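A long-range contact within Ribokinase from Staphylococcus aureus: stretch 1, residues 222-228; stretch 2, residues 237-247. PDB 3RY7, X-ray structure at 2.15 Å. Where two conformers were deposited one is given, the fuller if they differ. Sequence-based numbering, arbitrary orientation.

Stretch 1 222-228: TLGKQGT
Stretch 2 (237-247) QHIEAYKVNAI

A tight turn can dock against a chain leaving a β-sheet with very few direct hydrogen bonds, and ribokinase offers a compact example. Residues 223-227 form the turn, with Thr-222 and Thr-228 as its extended ends; it is folded on itself by the hydrogen bonds Leu-223 N to Gly-227 O (2.7 Å), Gln-226 N to Leu-223 O (3.2 Å) and Gly-227 N to Gly-224 O (3.1 Å). Gly-224 (phi/psi 69/-121°) and Gly-227 (94/-138°) both have positive phi.

Stretch 2 enters as a strand. His-238 (chi1 t, chi2 -45°) sets its CB sideways, but its ring comes near the turn, where NE2 lies 3.8 Å from Leu-223 CD1 (Leu-223 m, t) and CE1 lies 3.0 Å from Gln-226 O. Ile-239 (chi1 m, phi/psi -114/133°) pairs antiparallel with Thr-228 (chi1 m, -141/133°): Ile-239 N donates to Thr-228 O at 2.8 Å and Thr-228 N to Ile-239 O at 2.9 Å, both nearly linear. Their side chains share one face of the sheet. The carbonyl of Ile-239 also receives a CA-H contact from Gly-227 CA at 3.5 Å; an ideal CB on Gly-227 would clash with that same oxygen, at 2.3 Å.

Beyond the strand, a water bridges the stretches, donating to Lys-225 O (2.6 Å) and Glu-240 OE1 (2.7 Å) and accepting from Ala-241 N (2.7 Å). Glu-240 is m, m. Ala-241 (-86/174°) points CB toward the turn, 3.5 Å from Gly-227 CA, with the two CA atoms 4.1 Å apart. Tyr-242 and Lys-243 point away. Val-244 (chi1 t, -145/126°) turns back, its CG1 3.6 Å from Gly-224 C and 4.1 Å from Lys-225 CG. Lys-225 (m, t, then 107° and 100°) curls so that NZ donates to Val-244 O at 3.0 Å, joining aliphatic packing to a polar end. Asn-245 then points away.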

# COMPACT_ATOMS: atom_id res chain seq x y z
N THR A 222 -14.80 7.96 -20.18
CA THR A 222 -14.63 7.22 -18.94
C THR A 222 -15.79 7.57 -18.01
O THR A 222 -16.18 8.74 -17.88
CB THR A 222 -13.27 7.53 -18.30
OG1 THR A 222 -13.09 8.95 -18.19
CG2 THR A 222 -12.15 6.93 -19.13
N LEU A 223 -16.37 6.54 -17.39
CA LEU A 223 -17.61 6.71 -16.65
C LEU A 223 -17.45 6.38 -15.16
O LEU A 223 -18.44 6.29 -14.42
CB LEU A 223 -18.72 5.85 -17.26
CG LEU A 223 -18.93 6.04 -18.77
CD1 LEU A 223 -19.76 4.90 -19.34
CD2 LEU A 223 -19.57 7.38 -19.06
N GLY A 224 -16.20 6.20 -14.73
CA GLY A 224 -15.91 5.86 -13.35
C GLY A 224 -16.36 4.45 -13.00
O GLY A 224 -15.95 3.48 -13.64
N LYS A 225 -17.24 4.33 -12.02
CA LYS A 225 -17.77 3.05 -11.59
C LYS A 225 -18.60 2.43 -12.67
O LYS A 225 -18.68 1.24 -12.79
CB LYS A 225 -18.66 3.22 -10.37
CG LYS A 225 -17.95 3.60 -9.13
CD LYS A 225 -18.79 3.30 -7.93
CE LYS A 225 -18.23 2.09 -7.21
NZ LYS A 225 -17.43 2.49 -6.04
N GLN A 226 -19.22 3.30 -13.46
CA GLN A 226 -20.06 2.89 -14.59
C GLN A 226 -19.28 2.32 -15.78
O GLN A 226 -19.87 1.88 -16.76
CB GLN A 226 -20.95 4.06 -15.05
CG GLN A 226 -22.19 4.28 -14.19
CD GLN A 226 -21.89 4.36 -12.70
OE1 GLN A 226 -21.40 5.42 -12.25
NE2 GLN A 226 -22.14 3.37 -11.98
N GLY A 227 -17.95 2.32 -15.68
CA GLY A 227 -17.09 1.74 -16.69
C GLY A 227 -16.61 2.72 -17.74
O GLY A 227 -16.22 3.86 -17.43
N THR A 228 -16.62 2.28 -19.00
CA THR A 228 -16.13 3.07 -20.12
C THR A 228 -17.00 2.91 -21.36
O THR A 228 -17.34 1.79 -21.73
CB THR A 228 -14.71 2.63 -20.55
OG1 THR A 228 -13.91 2.34 -19.39
CG2 THR A 228 -14.04 3.73 -21.38
N GLN A 237 -19.89 0.92 -28.12
CA GLN A 237 -19.91 -0.09 -27.07
C GLN A 237 -19.76 0.53 -25.68
O GLN A 237 -19.07 1.55 -25.49
CB GLN A 237 -18.83 -1.13 -27.33
CG GLN A 237 -18.90 -2.38 -26.46
CD GLN A 237 -18.00 -3.48 -26.98
OE1 GLN A 237 -17.62 -3.48 -28.16
NE2 GLN A 237 -17.64 -4.43 -26.11
N HIS A 238 -20.44 -0.06 -24.71
CA HIS A 238 -20.32 0.32 -23.31
C HIS A 238 -19.70 -0.89 -22.59
O HIS A 238 -20.25 -1.99 -22.62
CB HIS A 238 -21.70 0.67 -22.76
CG HIS A 238 -21.72 1.03 -21.31
ND1 HIS A 238 -21.04 0.31 -20.35
CD2 HIS A 238 -22.37 2.02 -20.65
CE1 HIS A 238 -21.25 0.85 -19.16
NE2 HIS A 238 -22.06 1.89 -19.31
N ILE A 239 -18.54 -0.69 -21.97
CA ILE A 239 -17.81 -1.76 -21.30
C ILE A 239 -17.73 -1.56 -19.79
O ILE A 239 -17.39 -0.47 -19.33
CB ILE A 239 -16.38 -1.88 -21.85
CG1 ILE A 239 -16.40 -2.12 -23.35
CG2 ILE A 239 -15.61 -2.97 -21.13
CD1 ILE A 239 -15.29 -3.01 -23.84
N GLU A 240 -18.02 -2.61 -19.03
CA GLU A 240 -18.01 -2.56 -17.58
C GLU A 240 -16.61 -2.48 -16.99
O GLU A 240 -15.65 -3.07 -17.51
CB GLU A 240 -18.76 -3.77 -17.00
CG GLU A 240 -20.25 -3.76 -17.28
CD GLU A 240 -20.93 -2.53 -16.72
OE1 GLU A 240 -20.65 -2.18 -15.56
OE2 GLU A 240 -21.75 -1.90 -17.44
N ALA A 241 -16.52 -1.76 -15.88
CA ALA A 241 -15.28 -1.60 -15.13
C ALA A 241 -15.05 -2.73 -14.13
O ALA A 241 -15.91 -3.60 -13.94
CB ALA A 241 -15.28 -0.25 -14.41
N TYR A 242 -13.89 -2.73 -13.50
CA TYR A 242 -13.60 -3.65 -12.40
C TYR A 242 -13.78 -2.92 -11.07
O TYR A 242 -14.83 -2.30 -10.81
CB TYR A 242 -12.18 -4.18 -12.52
CG TYR A 242 -11.91 -4.98 -13.78
CD1 TYR A 242 -11.33 -6.23 -13.71
CD2 TYR A 242 -12.25 -4.48 -15.04
CE1 TYR A 242 -11.08 -6.97 -14.85
CE2 TYR A 242 -12.01 -5.22 -16.19
CZ TYR A 242 -11.42 -6.47 -16.08
OH TYR A 242 -11.17 -7.23 -17.20
N LYS A 243 -12.76 -2.94 -10.25
CA LYS A 243 -12.82 -2.19 -9.02
C LYS A 243 -12.44 -0.76 -9.28
O LYS A 243 -11.40 -0.46 -9.81
CB LYS A 243 -11.96 -2.77 -7.92
CG LYS A 243 -12.47 -2.35 -6.54
CD LYS A 243 -11.67 -2.90 -5.36
CE LYS A 243 -11.84 -1.99 -4.13
NZ LYS A 243 -11.20 -2.52 -2.90
N VAL A 244 -13.34 0.11 -8.90
CA VAL A 244 -13.13 1.54 -9.12
C VAL A 244 -13.71 2.39 -7.99
O VAL A 244 -14.89 2.26 -7.66
CB VAL A 244 -13.73 1.99 -10.47
CG1 VAL A 244 -14.05 3.48 -10.45
CG2 VAL A 244 -12.79 1.64 -11.61
N ASN A 245 -12.89 3.25 -7.41
CA ASN A 245 -13.39 4.20 -6.41
C ASN A 245 -14.20 5.30 -7.09
O ASN A 245 -13.97 5.63 -8.25
CB ASN A 245 -12.25 4.80 -5.59
CG ASN A 245 -11.61 3.79 -4.65
OD1 ASN A 245 -12.25 2.84 -4.20
ND2 ASN A 245 -10.33 4.01 -4.33
N ALA A 246 -15.15 5.87 -6.35
CA ALA A 246 -16.01 6.92 -6.88
C ALA A 246 -15.21 8.16 -7.24
O ALA A 246 -15.40 8.75 -8.30
CB ALA A 246 -17.10 7.27 -5.88
N ILE A 247 -14.32 8.55 -6.33
CA ILE A 247 -13.37 9.62 -6.61
C ILE A 247 -12.00 8.98 -6.88
O ILE A 247 -11.54 8.14 -6.10
CB ILE A 247 -13.28 10.61 -5.42
CG1 ILE A 247 -14.46 11.59 -5.45
CG2 ILE A 247 -11.98 11.41 -5.47
CD1 ILE A 247 -15.83 10.94 -5.34
O HOH W 1 -18.65 -0.52 -14.76